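Local coordinates for CBS domain-containing protein CBSX1, chloroplastic (Arabidopsis thaliana, PDB 4GQV), which probably binds and regulates thioredoxins in the chloroplast through its paired CBS domains, at residues 17-22 and 42-47; 109-114 and 134-139; 37-42 and 54-59. All coordinates share one frame; numbering follows the deposited sequence.

In the fold
The chain carries two CBS domains: contacts 1 and 3 lie in the first, contact 2 in the second. Contacts 1 and 3 share Pro42 and strand 40-44, and their segments alternate along the chain. Their centres are about 12 Å apart, and they touch directly where His18 packs on Ile38 and Val20 on Phe41. Contact 2 comes later in sequence, its centre about 14 Å from that of contact 1 and about 19 Å from that of contact 3. Contacts 1 and 2 are matching loop-to-strand joins, so the two CBS repeats are built alike and pair within one chain. Contact 3 carries the hairpin 40-44/50-55 into helix 56-59, where a second subunit approaches.

Contact 1. Residues 17-22 and 42-47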
loop_
_atom_site.group_PDB
_atom_site.type_symbol
_atom_site.label_atom_id
_atom_site.label_comp_id
_atom_site.label_asym_id
_atom_site.label_seq_id
_atom_site.Cartn_x
_atom_site.Cartn_y
_atom_site.Cartn_z
ATOM N N LEU A 17 -2.616 -5.704 14.190
ATOM C CA LEU A 17 -2.168 -6.487 13.035
ATOM C C LEU A 17 -3.320 -7.088 12.236
ATOM O O LEU A 17 -4.438 -7.215 12.739
ATOM C CB LEU A 17 -1.236 -7.620 13.477
ATOM C CG LEU A 17 0.267 -7.373 13.457
ATOM C CD1 LEU A 17 1.009 -8.663 13.704
ATOM C CD2 LEU A 17 0.688 -6.756 12.140
ATOM N N HIS A 18 -3.034 -7.446 10.986
ATOM C CA HIS A 18 -3.915 -8.312 10.207
ATOM C C HIS A 18 -3.093 -9.475 9.669
ATOM O O HIS A 18 -2.131 -9.274 8.941
ATOM C CB HIS A 18 -4.641 -7.550 9.080
ATOM C CG HIS A 18 -5.478 -6.412 9.571
ATOM N ND1 HIS A 18 -5.268 -5.104 9.180
ATOM C CD2 HIS A 18 -6.504 -6.374 10.457
ATOM C CE1 HIS A 18 -6.130 -4.316 9.797
ATOM N NE2 HIS A 18 -6.891 -5.063 10.576
ATOM N N VAL A 19 -3.484 -10.685 10.054
ATOM C CA VAL A 19 -2.763 -11.893 9.728
ATOM C C VAL A 19 -3.683 -12.850 8.997
ATOM O O VAL A 19 -4.894 -12.656 8.969
ATOM C CB VAL A 19 -2.271 -12.596 11.010
ATOM C CG1 VAL A 19 -1.209 -11.762 11.696
ATOM C CG2 VAL A 19 -3.425 -12.849 11.949
ATOM N N VAL A 20 -3.114 -13.885 8.397
ATOM C CA VAL A 20 -3.939 -14.964 7.879
ATOM C C VAL A 20 -3.234 -16.247 8.212
ATOM O O VAL A 20 -2.098 -16.218 8.657
ATOM C CB VAL A 20 -4.190 -14.892 6.321
ATOM C CG1 VAL A 20 -5.110 -13.737 5.939
ATOM C CG2 VAL A 20 -2.893 -14.867 5.519
ATOM N N LYS A 21 -3.872 -17.379 7.976
ATOM C CA LYS A 21 -3.198 -18.654 8.187
ATOM C C LYS A 21 -3.077 -19.298 6.845
ATOM O O LYS A 21 -3.726 -18.845 5.899
ATOM C CB LYS A 21 -4.004 -19.535 9.143
ATOM C CG LYS A 21 -4.214 -18.903 10.496
ATOM C CD LYS A 21 -3.729 -19.794 11.616
ATOM C CE LYS A 21 -4.153 -19.213 12.950
ATOM N NZ LYS A 21 -5.610 -18.905 12.959
ATOM N N PRO A 22 -2.262 -20.357 6.733
ATOM C CA PRO A 22 -2.258 -21.077 5.447
ATOM C C PRO A 22 -3.621 -21.736 5.131
ATOM O O PRO A 22 -3.854 -22.109 3.976
ATOM C CB PRO A 22 -1.188 -22.161 5.646
ATOM C CG PRO A 22 -0.422 -21.761 6.857
ATOM C CD PRO A 22 -1.344 -20.960 7.709
ATOM N N PRO A 42 1.181 -10.896 6.767
ATOM C CA PRO A 42 1.903 -12.029 7.338
ATOM C C PRO A 42 0.958 -13.227 7.515
ATOM O O PRO A 42 -0.275 -13.103 7.677
ATOM C CB PRO A 42 2.370 -11.493 8.709
ATOM C CG PRO A 42 1.316 -10.552 9.084
ATOM C CD PRO A 42 0.885 -9.878 7.789
ATOM N N VAL A 43 1.569 -14.393 7.458
ATOM C CA VAL A 43 0.887 -15.669 7.465
ATOM C C VAL A 43 1.463 -16.474 8.615
ATOM O O VAL A 43 2.663 -16.797 8.601
ATOM C CB VAL A 43 1.103 -16.469 6.158
ATOM C CG1 VAL A 43 0.161 -17.701 6.122
ATOM C CG2 VAL A 43 0.890 -15.586 4.921
ATOM N N ILE A 44 0.603 -16.791 9.590
ATOM C CA ILE A 44 0.987 -17.503 10.800
ATOM C C ILE A 44 0.411 -18.912 10.866
ATOM O O ILE A 44 -0.647 -19.173 10.292
ATOM C CB ILE A 44 0.542 -16.739 12.079
ATOM C CG1 ILE A 44 -0.962 -16.478 12.049
ATOM C CG2 ILE A 44 1.300 -15.421 12.235
ATOM C CD1 ILE A 44 -1.451 -15.637 13.215
ATOM N N ASP A 45 1.111 -19.823 11.545
ATOM C CA ASP A 45 0.528 -21.121 11.845
ATOM C C ASP A 45 -0.299 -21.014 13.137
ATOM O O ASP A 45 -0.582 -19.901 13.580
ATOM C CB ASP A 45 1.547 -22.277 11.825
ATOM C CG ASP A 45 2.479 -22.313 13.041
ATOM O OD1 ASP A 45 3.357 -23.196 13.029
ATOM O OD2 ASP A 45 2.350 -21.498 13.988
ATOM N N GLU A 46 -0.717 -22.137 13.717
ATOM C CA GLU A 46 -1.614 -22.086 14.882
ATOM C C GLU A 46 -0.886 -21.590 16.118
ATOM O O GLU A 46 -1.492 -21.045 17.038
ATOM C CB GLU A 46 -2.251 -23.450 15.161
ATOM C CG GLU A 46 -2.885 -24.107 13.953
ATOM C CD GLU A 46 -3.964 -23.244 13.329
ATOM O OE1 GLU A 46 -4.606 -22.465 14.071
ATOM O OE2 GLU A 46 -4.158 -23.338 12.094
ATOM N N ASP A 47 0.427 -21.767 16.114
ATOM C CA ASP A 47 1.270 -21.368 17.230
ATOM C C ASP A 47 1.682 -19.909 17.115
ATOM O O ASP A 47 2.549 -19.453 17.847
ATOM C CB ASP A 47 2.506 -22.281 17.295
ATOM C CG ASP A 47 2.148 -23.734 17.623
ATOM O OD1 ASP A 47 2.449 -24.627 16.808
ATOM O OD2 ASP A 47 1.571 -23.982 18.700
#
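Lys21 runs over the carbonyl oxygen of Ile44 and ends beside Glu46. Its CB bond leaves the backbone heading away from 42-47, yet CB still meets Ile44 O at 3.6 Å. CG stays over the same oxygen. CD comes nearer, 3.4 Å from Ile44 O, and also touches Glu46 OE2. CE passes on to Glu46 OE1 and to the backbone O of Asp45. The Lys21 chain is bent at chi2 and once more at chi4 (51°), and Lys21 NZ stops 3.9 Å from Glu46 OE1. This is a long salt bridge, with the two side chains at about a right angle. An alanine here would probably leave Glu46 without this charged mate and open a gap above the carbonyl of Ile44.

In this first CBS domain the loop 17-22 leads into helix 26-36, and the chain returns as strand 40-44, against which the loop lies, bridged only at Val20 and Val43. Val20 N donates to Pro42 O at 3.0 Å, and Ile44 N donates to Val20 O at 2.9 Å. The CA of Lys21 adds a CH-O contact to Ile44 O.

Val19 and Ile44 pack on one side of this bridge. CG1 of Ile44 stands between its own backbone N and carbonyl carbon (chi1 56°), which carries CD1 to 3.6 Å from Val19 CG2. The other branch of Val19, CG1, touches Pro42 CG, the two side chains crossing at about a right angle. Leu142 of strand 142-145, in the second CBS domain, touches both Pro42 and Ile44. Val20 and Val43 meet through their CG2 methyls at 3.9 Å, and Val101 touches both. Beyond the strand, Asp45 OD2 accepts from Asp47 N in an Asx turn and also from Lys49 N.

Contact 2. Residues 109-114 and 134-139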
loop_
_atom_site.group_PDB
_atom_site.type_symbol
_atom_site.label_atom_id
_atom_site.label_comp_id
_atom_site.label_asym_id
_atom_site.label_seq_id
_atom_site.Cartn_x
_atom_site.Cartn_y
_atom_site.Cartn_z
ATOM N N PRO A 109 10.374 -15.301 4.798
ATOM C CA PRO A 109 10.868 -14.000 4.348
ATOM C C PRO A 109 11.879 -13.370 5.305
ATOM O O PRO A 109 12.053 -13.844 6.431
ATOM C CB PRO A 109 9.603 -13.159 4.359
ATOM C CG PRO A 109 8.836 -13.697 5.505
ATOM C CD PRO A 109 9.149 -15.164 5.606
ATOM N N LEU A 110 12.526 -12.298 4.851
ATOM C CA LEU A 110 13.446 -11.517 5.676
ATOM C C LEU A 110 12.725 -10.974 6.909
ATOM O O LEU A 110 11.606 -10.459 6.829
ATOM C CB LEU A 110 14.031 -10.380 4.848
ATOM C CG LEU A 110 15.099 -9.455 5.404
ATOM C CD1 LEU A 110 16.374 -10.216 5.777
ATOM C CD2 LEU A 110 15.396 -8.402 4.354
ATOM N N VAL A 111 13.379 -11.107 8.055
ATOM C CA VAL A 111 12.715 -10.969 9.338
ATOM C C VAL A 111 13.539 -10.070 10.266
ATOM O O VAL A 111 14.773 -10.108 10.229
ATOM C CB VAL A 111 12.513 -12.392 9.940
ATOM C CG1 VAL A 111 12.541 -12.407 11.448
ATOM C CG2 VAL A 111 11.244 -13.017 9.401
ATOM N N VAL A 112 12.877 -9.243 11.071
ATOM C CA VAL A 112 13.584 -8.560 12.163
ATOM C C VAL A 112 13.059 -8.895 13.559
ATOM O O VAL A 112 12.031 -9.587 13.723
ATOM C CB VAL A 112 13.616 -7.020 11.987
ATOM C CG1 VAL A 112 14.334 -6.640 10.688
ATOM C CG2 VAL A 112 12.191 -6.458 12.030
ATOM N N GLU A 113 13.791 -8.416 14.567
ATOM C CA GLU A 113 13.416 -8.604 15.970
ATOM C C GLU A 113 12.904 -7.300 16.574
ATOM O O GLU A 113 12.967 -6.254 15.942
ATOM C CB GLU A 113 14.619 -9.094 16.781
ATOM C CG GLU A 113 15.517 -10.087 16.045
ATOM C CD GLU A 113 15.021 -11.510 16.162
ATOM O OE1 GLU A 113 14.569 -11.888 17.263
ATOM O OE2 GLU A 113 15.075 -12.249 15.156
ATOM N N GLU A 114 12.416 -7.355 17.807
ATOM C CA GLU A 114 11.930 -6.148 18.482
ATOM C C GLU A 114 13.071 -5.264 18.969
ATOM O O GLU A 114 13.028 -4.034 18.835
ATOM C CB GLU A 114 11.025 -6.510 19.658
ATOM C CG GLU A 114 9.556 -6.385 19.335
ATOM C CD GLU A 114 8.678 -6.751 20.496
ATOM O OE1 GLU A 114 8.485 -7.964 20.722
ATOM O OE2 GLU A 114 8.179 -5.828 21.176
ATOM N N PRO A 134 8.327 -8.342 8.833
ATOM C CA PRO A 134 7.733 -8.917 10.035
ATOM C C PRO A 134 8.710 -8.873 11.214
ATOM O O PRO A 134 9.922 -9.017 11.041
ATOM C CB PRO A 134 7.422 -10.360 9.625
ATOM C CG PRO A 134 8.275 -10.635 8.432
ATOM C CD PRO A 134 8.525 -9.326 7.756
ATOM N N VAL A 135 8.160 -8.663 12.401
ATOM C CA VAL A 135 8.915 -8.670 13.633
ATOM C C VAL A 135 8.501 -9.881 14.424
ATOM O O VAL A 135 7.313 -10.102 14.665
ATOM C CB VAL A 135 8.627 -7.441 14.492
ATOM C CG1 VAL A 135 9.678 -7.344 15.630
ATOM C CG2 VAL A 135 8.598 -6.157 13.627
ATOM N N VAL A 136 9.472 -10.693 14.802
ATOM C CA VAL A 136 9.178 -11.901 15.554
ATOM C C VAL A 136 10.056 -11.970 16.822
ATOM O O VAL A 136 11.053 -11.261 16.946
ATOM C CB VAL A 136 9.465 -13.150 14.726
ATOM C CG1 VAL A 136 8.843 -13.053 13.340
ATOM C CG2 VAL A 136 10.954 -13.357 14.614
ATOM N N ASP A 137 9.696 -12.839 17.751
ATOM C CA ASP A 137 10.492 -12.996 18.946
ATOM C C ASP A 137 11.417 -14.204 18.935
ATOM O O ASP A 137 11.516 -14.944 17.950
ATOM C CB ASP A 137 9.621 -13.010 20.209
ATOM C CG ASP A 137 8.575 -14.108 20.194
ATOM O OD1 ASP A 137 8.849 -15.210 19.670
ATOM O OD2 ASP A 137 7.472 -13.859 20.722
ATOM N N SER A 138 12.080 -14.362 20.074
ATOM C CA SER A 138 12.959 -15.467 20.404
ATOM C C SER A 138 12.410 -16.820 19.989
ATOM O O SER A 138 13.147 -17.679 19.505
ATOM C CB SER A 138 13.191 -15.449 21.919
ATOM O OG SER A 138 12.490 -14.362 22.540
ATOM N N ASP A 139 11.113 -17.022 20.182
ATOM C CA ASP A 139 10.501 -18.295 19.810
ATOM C C ASP A 139 9.946 -18.301 18.395
ATOM O O ASP A 139 9.142 -19.159 18.039
ATOM C CB ASP A 139 9.425 -18.709 20.807
ATOM C CG ASP A 139 9.999 -19.442 21.992
ATOM O OD1 ASP A 139 10.275 -20.654 21.858
ATOM O OD2 ASP A 139 10.186 -18.804 23.050
#
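Pro134 meets the 109-114 segment through its ring and its carbonyl. Its CD lies 3.4 Å from Leu110 O, and its CG touches Val111 CG2, the two side chains crossing at about a right angle. Pro134 O accepts from Val112 N at 3.0 Å. Val135 is bridged to Val112. Its CA makes a CH-O contact with Val112 O, while its CG2 meets Val112 CG2 at 3.9 Å. Its CG1, anti to the backbone N (chi1 -168°), instead reaches the backbone carbonyl carbon of Glu113 at 3.4 Å, and CG of Glu114 packs on the same methyl. Val7 of helix 7-10 touches both Val112 and Val135.

The second CBS domain repeats the loop-helix-strand order: the loop 109-114 runs into helix 118-127, and strand 134-136 comes back beside it. Val136 N completes the bridge by donating to Val112 O at 3.0 Å. On the side chain, Val136 CG2 meets Val111 CG1 at 3.7 Å. Leu50, from the first CBS domain, touches both of these valines and Pro134. At Asp137 the strand has ended. Its OD1 accepts from Lys141 N and, weakly, from Asp139 N.

Contact 3. Residues 37-42 and 54-59; sequences RITGFP and VSDYDL
Phe41 and Val54 lie side by side and point the same way, on one face of the hairpin formed by strands 40-44 and 50-55. Val54 CG1 sits at the edge of the Phe41 ring, near its plane, and approaches CD2 to 3.5 Å. The methyl gets there because CG1 stands between its own backbone N and carbonyl carbon (chi1 83°). Leu59 also comes to the ring edge, its CD2 lying 4.3 Å from Phe41 CE2. Ala29, Leu32 and Leu33 of helix 26-36 also touch the Phe41 side chain.

Under these side chains the antiparallel backbones are tied in both directions. Phe41 N donates to Val54 O at 2.9 Å, and Val54 N returns a bond of the same length to Phe41 O. The next pair, Gly40 with Ser55, is non-hydrogen-bonded and very close, with the two CA atoms 3.9 Å apart. A side chain at Gly40 would run into Val54 O. Ser55 takes the N-cap position of helix 56-59, and its O accepts from Leu59 N.

Thr39 and Asp56 form the second side-by-side pair. Asp56 OD2 comes to 4.0 Å from Thr39 CB, a packing contact. Their hydrogen bond runs through the backbone, from Asp56 N to Thr39 O at 3.2 Å. The donor stands above the carbonyl plane, and Arg132 NH2 is a second donor to this oxygen.

The carboxylate of Asp56 belongs to the dimer interface. Its OD2 forms a salt bridge with Arg131 of the second subunit, and its OD1 has a weak, long ion pair with Arg148 of that subunit. Asp56 is buried, so Arg131 of the second subunit, with a lesser share from Arg148, probably balances its charge and favours the ionised form; the start of helix 56-59 thus meets the second subunit.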
loop_
_atom_site.group_PDB
_atom_site.type_symbol
_atom_site.label_atom_id
_atom_site.label_comp_id
_atom_site.label_asym_id
_atom_site.label_seq_id
_atom_site.Cartn_x
_atom_site.Cartn_y
_atom_site.Cartn_z
ATOM N N ARG A 37 -7.926 -2.440 3.707
ATOM C CA ARG A 37 -7.106 -1.623 2.814
ATOM C C ARG A 37 -5.610 -1.964 2.855
ATOM O O ARG A 37 -4.758 -1.074 2.851
ATOM C CB ARG A 37 -7.329 -0.132 3.078
ATOM C CG ARG A 37 -7.253 0.711 1.816
ATOM C CD ARG A 37 -7.037 2.182 2.126
ATOM N NE ARG A 37 -6.758 2.949 0.915
ATOM C CZ ARG A 37 -6.164 4.140 0.901
ATOM N NH1 ARG A 37 -5.777 4.702 2.036
ATOM N NH2 ARG A 37 -5.949 4.764 -0.252
ATOM N N ILE A 38 -5.298 -3.254 2.896
ATOM C CA ILE A 38 -3.914 -3.707 2.840
ATOM C C ILE A 38 -3.599 -4.383 1.507
ATOM O O ILE A 38 -4.502 -4.732 0.747
ATOM C CB ILE A 38 -3.585 -4.657 4.004
ATOM C CG1 ILE A 38 -4.869 -5.161 4.664
ATOM C CG2 ILE A 38 -2.725 -3.943 5.026
ATOM C CD1 ILE A 38 -4.633 -5.838 5.991
ATOM N N THR A 39 -2.316 -4.558 1.213
ATOM C CA THR A 39 -1.933 -5.244 -0.022
ATOM C C THR A 39 -1.221 -6.554 0.280
ATOM O O THR A 39 -0.511 -7.100 -0.560
ATOM C CB THR A 39 -1.052 -4.368 -0.923
ATOM O OG1 THR A 39 0.166 -4.059 -0.239
ATOM C CG2 THR A 39 -1.780 -3.076 -1.284
ATOM N N GLY A 40 -1.423 -7.055 1.491
ATOM C CA GLY A 40 -0.781 -8.286 1.905
ATOM C C GLY A 40 -0.879 -8.494 3.400
ATOM O O GLY A 40 -1.309 -7.606 4.126
ATOM N N PHE A 41 -0.502 -9.680 3.857
ATOM C CA PHE A 41 -0.477 -9.978 5.279
ATOM C C PHE A 41 0.697 -10.893 5.526
ATOM O O PHE A 41 1.140 -11.602 4.610
ATOM C CB PHE A 41 -1.718 -10.778 5.757
ATOM C CG PHE A 41 -2.963 -10.592 4.932
ATOM C CD1 PHE A 41 -4.048 -9.923 5.462
ATOM C CD2 PHE A 41 -3.068 -11.130 3.661
ATOM C CE1 PHE A 41 -5.212 -9.755 4.726
ATOM C CE2 PHE A 41 -4.234 -10.954 2.914
ATOM C CZ PHE A 41 -5.304 -10.279 3.462
ATOM N N PRO A 42 1.181 -10.896 6.767
ATOM C CA PRO A 42 1.903 -12.029 7.338
ATOM C C PRO A 42 0.958 -13.227 7.515
ATOM O O PRO A 42 -0.275 -13.103 7.677
ATOM C CB PRO A 42 2.370 -11.493 8.709
ATOM C CG PRO A 42 1.316 -10.552 9.084
ATOM C CD PRO A 42 0.885 -9.878 7.789
ATOM N N VAL A 54 2.065 -12.971 2.243
ATOM C CA VAL A 54 1.224 -13.122 1.080
ATOM C C VAL A 54 0.695 -11.781 0.632
ATOM O O VAL A 54 0.418 -10.916 1.449
ATOM C CB VAL A 54 0.085 -14.145 1.308
ATOM C CG1 VAL A 54 -1.103 -13.508 2.012
ATOM C CG2 VAL A 54 -0.337 -14.742 -0.023
ATOM N N SER A 55 0.611 -11.594 -0.685
ATOM C CA SER A 55 0.201 -10.298 -1.235
ATOM C C SER A 55 -0.891 -10.450 -2.307
ATOM O O SER A 55 -1.117 -11.545 -2.826
ATOM C CB SER A 55 1.410 -9.572 -1.826
ATOM O OG SER A 55 1.988 -10.369 -2.844
ATOM N N ASP A 56 -1.535 -9.337 -2.645
ATOM C CA ASP A 56 -2.550 -9.316 -3.697
ATOM C C ASP A 56 -2.065 -9.939 -5.021
ATOM O O ASP A 56 -2.777 -10.722 -5.636
ATOM C CB ASP A 56 -3.078 -7.901 -3.907
ATOM C CG ASP A 56 -1.994 -6.919 -4.351
ATOM O OD1 ASP A 56 -0.829 -7.332 -4.595
ATOM O OD2 ASP A 56 -2.327 -5.719 -4.480
ATOM N N TYR A 57 -0.837 -9.623 -5.418
ATOM C CA TYR A 57 -0.204 -10.237 -6.591
ATOM C C TYR A 57 -0.189 -11.764 -6.508
ATOM O O TYR A 57 -0.395 -12.455 -7.511
ATOM C CB TYR A 57 1.221 -9.691 -6.768
ATOM C CG TYR A 57 2.053 -10.372 -7.844
ATOM C CD1 TYR A 57 2.080 -9.881 -9.147
ATOM C CD2 TYR A 57 2.835 -11.488 -7.550
ATOM C CE1 TYR A 57 2.851 -10.497 -10.134
ATOM C CE2 TYR A 57 3.604 -12.116 -8.533
ATOM C CZ TYR A 57 3.611 -11.613 -9.818
ATOM O OH TYR A 57 4.373 -12.229 -10.790
ATOM N N ASP A 58 0.058 -12.287 -5.308
ATOM C CA ASP A 58 0.061 -13.728 -5.093
ATOM C C ASP A 58 -1.351 -14.279 -5.127
ATOM O O ASP A 58 -1.609 -15.310 -5.738
ATOM C CB ASP A 58 0.701 -14.063 -3.752
ATOM C CG ASP A 58 2.138 -13.637 -3.680
ATOM O OD1 ASP A 58 2.980 -14.349 -4.254
ATOM O OD2 ASP A 58 2.416 -12.588 -3.059
ATOM N N LEU A 59 -2.263 -13.564 -4.475
ATOM C CA LEU A 59 -3.662 -13.963 -4.408
ATOM C C LEU A 59 -4.300 -14.069 -5.790
ATOM O O LEU A 59 -4.981 -15.049 -6.087
ATOM C CB LEU A 59 -4.455 -12.984 -3.539
ATOM C CG LEU A 59 -4.634 -13.373 -2.071
ATOM C CD1 LEU A 59 -3.569 -14.372 -1.644
ATOM C CD2 LEU A 59 -4.604 -12.140 -1.180
#